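Local coordinates for protein aac(6')-Ii (Enterococcus faecium, PDB 1N71) that transfers an acetyl group from acetyl-coenzyme A to the 6'-amino group of aminoglycoside antibiotics, giving the bacterium resistance to them, at residues A[3-8]-A[96-101]; A[48-51]-A[56-59]; A[63-66]-A[71-74]. All coordinates share one frame; numbering follows the deposited sequence.

Contact 1. Residues A[3-8]-A[96-101]; sequences ISEFDR and EKEVAS
Two acidic side chains, Glu5 and Glu98, make a small carboxylate-to-carboxylate contact at the surface, where the end of edge strand 2-5 passes the last turns of helix 87-101. Their CA atoms are 9.0 Å apart, so the backbones never meet and each chain must reach out across the gap; only 80 Å² is buried. Glu5 does so with its chain extended beyond CG, whereas Glu98 folds back at chi2 (-79°). The carboxylates meet obliquely, their planes 71° apart. Glu5 OE2 lies 2.5 Å from Glu98 OE1 and 3.0 Å from Glu98 OE2, so a single oxygen of Glu5 faces both oxygens of its partner. Two fully charged carboxylates would repel at such a distance, and a proton held by one of the acids would account for the closeness. In the GNAT fold this helix begins beside the coenzyme, with Gly88 and Thr89 among the residues that bind CoA, and then packs along one face of the central sheet; the acidic pair belongs to its far end, away from that site. Long, flexible glutamates suit this partly solvent-facing position, while nearby apolar residues join the same elements: Ile3 packs on Leu91 and Tyr94 of the helix, and the buried Val99 on Ile46 and Ile107 of the sheet. Tyr94 also touches Glu5. Within the helical segment, Ser101 OG donates to Glu98 O at 2.6 Å, from 29° out of the carbonyl plane. Serine's short hydroxyl can turn back to the carbonyl three residues earlier, tying its side chain to the main chain of the residue that carries the acid.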
# COMPACT_ATOMS: atom_id res chain seq x y z
N ILE A 3 27.83 -1.45 -5.11
CA ILE A 3 26.50 -1.10 -4.63
C ILE A 3 26.69 -0.13 -3.46
O ILE A 3 27.31 -0.48 -2.46
CB ILE A 3 25.75 -2.33 -4.11
CG1 ILE A 3 25.68 -3.41 -5.20
CG2 ILE A 3 24.35 -1.94 -3.66
CD1 ILE A 3 24.92 -3.00 -6.43
N SER A 4 26.15 1.08 -3.58
CA SER A 4 26.28 2.06 -2.51
C SER A 4 25.09 3.01 -2.49
O SER A 4 24.23 2.95 -3.37
CB SER A 4 27.56 2.87 -2.69
OG SER A 4 27.48 3.68 -3.85
N GLU A 5 25.05 3.88 -1.49
CA GLU A 5 23.96 4.84 -1.39
C GLU A 5 24.03 5.76 -2.60
O GLU A 5 25.11 6.20 -3.00
CB GLU A 5 24.06 5.66 -0.10
CG GLU A 5 24.07 4.81 1.16
CD GLU A 5 23.94 5.63 2.44
OE1 GLU A 5 24.53 6.73 2.52
OE2 GLU A 5 23.24 5.16 3.37
N PHE A 6 22.88 6.04 -3.19
CA PHE A 6 22.78 6.90 -4.36
C PHE A 6 23.12 8.35 -4.03
O PHE A 6 22.61 8.91 -3.06
CB PHE A 6 21.36 6.79 -4.93
CG PHE A 6 21.16 7.53 -6.22
CD1 PHE A 6 21.03 8.92 -6.23
CD2 PHE A 6 21.08 6.84 -7.42
CE1 PHE A 6 20.83 9.61 -7.42
CE2 PHE A 6 20.88 7.52 -8.62
CZ PHE A 6 20.76 8.90 -8.62
N ASP A 7 23.98 8.97 -4.84
CA ASP A 7 24.35 10.37 -4.62
C ASP A 7 23.22 11.24 -5.16
O ASP A 7 23.13 11.49 -6.36
CB ASP A 7 25.64 10.71 -5.36
CG ASP A 7 26.08 12.15 -5.13
OD1 ASP A 7 25.27 13.07 -5.39
OD2 ASP A 7 27.23 12.37 -4.68
N ARG A 8 22.36 11.70 -4.26
CA ARG A 8 21.22 12.53 -4.62
C ARG A 8 21.59 13.85 -5.29
O ARG A 8 20.72 14.55 -5.81
CB ARG A 8 20.39 12.81 -3.36
CG ARG A 8 19.84 11.56 -2.71
CD ARG A 8 19.44 11.81 -1.26
NE ARG A 8 18.83 10.63 -0.65
CZ ARG A 8 18.67 10.47 0.66
NH1 ARG A 8 19.07 11.40 1.51
NH2 ARG A 8 18.09 9.36 1.11
N GLU A 96 18.08 -3.75 2.67
CA GLU A 96 17.72 -4.31 3.97
C GLU A 96 18.62 -3.82 5.09
O GLU A 96 18.15 -3.52 6.18
CB GLU A 96 17.70 -5.84 3.89
CG GLU A 96 16.48 -6.35 3.11
CD GLU A 96 16.42 -7.86 2.99
OE1 GLU A 96 16.93 -8.55 3.88
OE2 GLU A 96 15.84 -8.35 2.00
N LYS A 97 19.92 -3.71 4.82
CA LYS A 97 20.85 -3.21 5.83
C LYS A 97 20.52 -1.75 6.18
O LYS A 97 20.51 -1.37 7.35
CB LYS A 97 22.29 -3.31 5.33
N GLU A 98 20.24 -0.95 5.15
CA GLU A 98 19.91 0.47 5.34
C GLU A 98 18.62 0.66 6.13
O GLU A 98 18.55 1.51 7.03
CB GLU A 98 19.77 1.18 3.98
CG GLU A 98 21.05 1.32 3.18
CD GLU A 98 21.93 2.46 3.66
OE1 GLU A 98 21.40 3.57 3.86
OE2 GLU A 98 23.15 2.24 3.84
N VAL A 99 17.59 -0.11 5.79
CA VAL A 99 16.31 -0.00 6.49
C VAL A 99 16.50 -0.38 7.96
O VAL A 99 16.05 0.32 8.86
CB VAL A 99 15.25 -0.92 5.86
CG1 VAL A 99 13.98 -0.91 6.70
CG2 VAL A 99 14.95 -0.46 4.44
N ALA A 100 17.18 -1.49 8.19
CA ALA A 100 17.42 -1.95 9.56
C ALA A 100 18.11 -0.88 10.39
O ALA A 100 17.75 -0.65 11.54
CB ALA A 100 18.26 -3.21 9.55
N SER A 101 19.11 -0.22 9.80
CA SER A 101 19.87 0.81 10.50
C SER A 101 19.02 2.00 10.92
O SER A 101 19.43 2.79 11.77
CB SER A 101 21.05 1.28 9.65
OG SER A 101 20.62 2.03 8.53

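Contact 2. Residues A[48-51]-A[56-59]; sequences VAAV and LVGF
Ala50 stands opposite both Val57 and Gly58, a classic beta bulge in the antiparallel hairpin of strands 46-52 and 55-66, inside the central sheet of the GNAT fold. Its carbonyl serves two donors: Val57 N approaches Ala50 O at 2.8 Å, almost in line with the C=O bond, while Gly58 N reaches the same oxygen only weakly, at 3.3 Å. In return Ala50 N donates to Gly58 O at 2.8 Å, standing above the plane of that carbonyl. The extra residue shifts the register by one, so that Val51 pairs with Leu56.

The tight part lies around small residues. Gly58, with no side chain, lets Ala50 CB settle 3.6 Å from Gly58 O; Ala50 itself is small enough to lie beneath Ile87 and Leu91 of helix 87-101, on the face nearer the coenzyme. The other face carries Ala49, Val51, Leu56 and Phe59 toward helix 11-24, where Leu17 packs on both Leu56 and Phe59. There the Phe59 ring brings CD1 to 3.3 Å from Val48 O and also meets the ring of Phe6 at roughly a right angle.

The looser side is at Val51, which is partly exposed and crosses Leu56 at about a right angle, with Val51 CG2 3.9 Å from Leu56 CD1. Leucine suits the join because one of its two methyls, CD1, touches both Val51 and Ala49. With CG anti to the backbone N (chi1 -176°), that methyl swings back to the tight side, where Leu56 CD1 presses on Ala49 CB at 3.4 Å, closer than ordinary van der Waals contact.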
# COMPACT_ATOMS: atom_id res chain seq x y z
N VAL A 48 19.50 3.46 -3.15
CA VAL A 48 20.73 2.71 -3.35
C VAL A 48 20.97 2.45 -4.83
O VAL A 48 20.07 2.04 -5.55
CB VAL A 48 20.69 1.37 -2.59
CG1 VAL A 48 21.95 0.56 -2.84
CG2 VAL A 48 20.51 1.64 -1.10
N ALA A 49 22.20 2.67 -5.27
CA ALA A 49 22.53 2.47 -6.67
C ALA A 49 23.58 1.40 -6.91
O ALA A 49 24.38 1.07 -6.03
CB ALA A 49 22.99 3.78 -7.29
N ALA A 50 23.55 0.85 -8.12
CA ALA A 50 24.49 -0.16 -8.55
C ALA A 50 25.21 0.51 -9.72
O ALA A 50 24.58 0.82 -10.73
CB ALA A 50 23.76 -1.40 -9.03
N VAL A 51 26.50 0.77 -9.56
CA VAL A 51 27.26 1.43 -10.61
C VAL A 51 28.47 0.63 -11.07
O VAL A 51 29.27 0.15 -10.27
CB VAL A 51 27.74 2.82 -10.15
CG1 VAL A 51 28.52 3.51 -11.26
CG2 VAL A 51 26.54 3.67 -9.75
N LEU A 56 25.20 3.68 -14.32
CA LEU A 56 24.19 3.19 -13.39
C LEU A 56 23.51 1.99 -14.03
O LEU A 56 22.85 2.13 -15.07
CB LEU A 56 23.14 4.27 -13.12
CG LEU A 56 22.08 3.90 -12.07
CD1 LEU A 56 22.72 3.90 -10.69
CD2 LEU A 56 20.92 4.89 -12.11
N VAL A 57 23.67 0.82 -13.43
CA VAL A 57 23.07 -0.39 -13.97
C VAL A 57 21.91 -0.92 -13.14
O VAL A 57 21.21 -1.85 -13.56
CB VAL A 57 24.13 -1.51 -14.11
CG1 VAL A 57 25.23 -1.08 -15.09
CG2 VAL A 57 24.73 -1.83 -12.75
N GLY A 58 21.70 -0.34 -11.96
CA GLY A 58 20.62 -0.78 -11.10
C GLY A 58 20.29 0.21 -10.01
O GLY A 58 21.15 0.97 -9.55
N PHE A 59 19.03 0.22 -9.58
CA PHE A 59 18.60 1.14 -8.54
C PHE A 59 17.48 0.52 -7.72
O PHE A 59 16.64 -0.20 -8.24
CB PHE A 59 18.08 2.44 -9.16
CG PHE A 59 17.60 3.45 -8.16
CD1 PHE A 59 18.50 4.27 -7.49
CD2 PHE A 59 16.24 3.56 -7.86
CE1 PHE A 59 18.06 5.20 -6.54
CE2 PHE A 59 15.79 4.47 -6.91
CZ PHE A 59 16.70 5.30 -6.25

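Contact 3. Residues A[63-66]-A[71-74]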
# COMPACT_ATOMS: atom_id res chain seq x y z
N ILE A 63 10.41 3.34 0.83
CA ILE A 63 9.59 4.42 1.38
C ILE A 63 9.07 4.03 2.76
O ILE A 63 8.51 2.95 2.93
CB ILE A 63 8.36 4.68 0.48
CG1 ILE A 63 8.81 4.98 -0.95
CG2 ILE A 63 7.55 5.84 1.04
CD1 ILE A 63 7.66 5.01 -1.94
N PRO A 64 9.26 4.89 3.77
CA PRO A 64 8.75 4.54 5.10
C PRO A 64 7.24 4.78 5.10
O PRO A 64 6.80 5.91 4.98
CB PRO A 64 9.50 5.50 6.02
CG PRO A 64 9.60 6.74 5.17
CD PRO A 64 9.97 6.18 3.80
N GLN A 65 6.46 3.71 5.23
CA GLN A 65 5.00 3.82 5.21
C GLN A 65 4.35 3.69 6.58
O GLN A 65 3.25 4.22 6.80
CB GLN A 65 4.42 2.77 4.25
CG GLN A 65 4.91 2.90 2.81
CD GLN A 65 4.27 4.07 2.07
OE1 GLN A 65 3.99 5.11 2.65
NE2 GLN A 65 4.06 3.90 0.77
N TYR A 66 5.00 2.99 7.50
CA TYR A 66 4.46 2.84 8.86
C TYR A 66 5.52 3.27 9.87
O TYR A 66 6.43 2.51 10.19
CB TYR A 66 4.07 1.39 9.14
CG TYR A 66 3.08 0.80 8.15
CD1 TYR A 66 3.50 0.38 6.89
CD2 TYR A 66 1.73 0.68 8.48
CE1 TYR A 66 2.60 -0.16 5.98
CE2 TYR A 66 0.82 0.14 7.58
CZ TYR A 66 1.26 -0.27 6.33
OH TYR A 66 0.38 -0.81 5.44
N TRP A 71 8.49 -0.44 5.88
CA TRP A 71 8.93 0.20 4.65
C TRP A 71 8.49 -0.53 3.39
O TRP A 71 8.45 -1.76 3.37
CB TRP A 71 10.46 0.29 4.64
CG TRP A 71 11.02 1.13 5.73
CD1 TRP A 71 10.95 0.90 7.07
CD2 TRP A 71 11.76 2.35 5.57
NE1 TRP A 71 11.61 1.90 7.76
CE2 TRP A 71 12.11 2.80 6.86
CE3 TRP A 71 12.16 3.10 4.45
CZ2 TRP A 71 12.85 3.97 7.07
CZ3 TRP A 71 12.90 4.26 4.66
CH2 TRP A 71 13.24 4.69 5.96
N GLU A 72 8.17 0.23 2.35
CA GLU A 72 7.78 -0.35 1.07
C GLU A 72 8.95 -0.27 0.10
O GLU A 72 9.49 0.81 -0.15
CB GLU A 72 6.60 0.42 0.46
CG GLU A 72 6.36 0.04 -1.01
CD GLU A 72 5.19 0.77 -1.64
OE1 GLU A 72 4.82 1.87 -1.17
OE2 GLU A 72 4.63 0.25 -2.63
N LEU A 73 9.34 -1.42 -0.44
CA LEU A 73 10.43 -1.50 -1.40
C LEU A 73 9.88 -0.96 -2.72
O LEU A 73 8.92 -1.51 -3.28
CB LEU A 73 10.89 -2.96 -1.57
CG LEU A 73 12.06 -3.28 -2.51
CD1 LEU A 73 12.52 -4.71 -2.26
CD2 LEU A 73 11.64 -3.10 -3.97
N HIS A 74 10.46 0.13 -3.20
CA HIS A 74 10.00 0.74 -4.45
C HIS A 74 10.91 1.89 -4.87
O HIS A 74 11.14 2.82 -4.10
CB HIS A 74 8.56 1.25 -4.28
CG HIS A 74 8.04 2.00 -5.47
ND1 HIS A 74 8.40 3.30 -5.74
CD2 HIS A 74 7.20 1.62 -6.46
CE1 HIS A 74 7.79 3.70 -6.84
NE2 HIS A 74 7.06 2.70 -7.30
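The beta hairpin of strands 55-66 and 70-78 forms this contact at its turn end, pairing Ile63 with Glu72 and Pro64 with Trp71; farther along, the second strand supplies Leu76 and Val78 to the coenzyme site of the GNAT fold. Ile63 and Glu72 exchange two backbone hydrogen bonds, Ile63 N to Glu72 O at 2.9 Å and Glu72 N to Ile63 O at 2.8 Å. Proline, lacking an N-H, fits the non-hydrogen-bonded pair that follows. Its ring lies over one face of the indole, a CH-pi contact in which Pro64 CB sits 3.6 Å from the centroid of Trp71's six-membered ring, only 2° off the normal. Trp71 NE1 is meanwhile held by Ile68 O in the turn. Beyond this pair, Gln65 and Tyr66 both face Gly70, a classic beta bulge, and Tyr66 OH hydrogen-bonds to Asp168 of the second subunit. On the side opposite the indole, polar chains suit the more exposed surface: Gln65 bends at chi2 (-75°) to meet the extended Glu72, and Gln65 NE2 donates to Glu72 OE1 at 2.9 Å, with that oxygen close to the amide plane.

All three contacts reach one sheet: contacts 2 and 3 are strand pairs within it, while contact 1 sets a helix beside its outermost strand in the chain. Contact 2 is the core one, buried, with apolar side chains around backbone hydrogen bonds. Contacts 1 and 3 lie at the surface; contact 3 keeps such backbone bonds and adds a CH-pi contact and an amide-carboxylate bond, whereas contact 1 has no backbone bonds across it, just two like acids. Contacts 2 and 3 are successive hairpins sharing strand 55-66, and contact 1 encloses both. Ser4 O, 2.8 Å from Ala49 N, probably bonds contact 1 to contact 2; Val99 CG1, 3.5 Å from Trp71 CD1, joins it to contact 3.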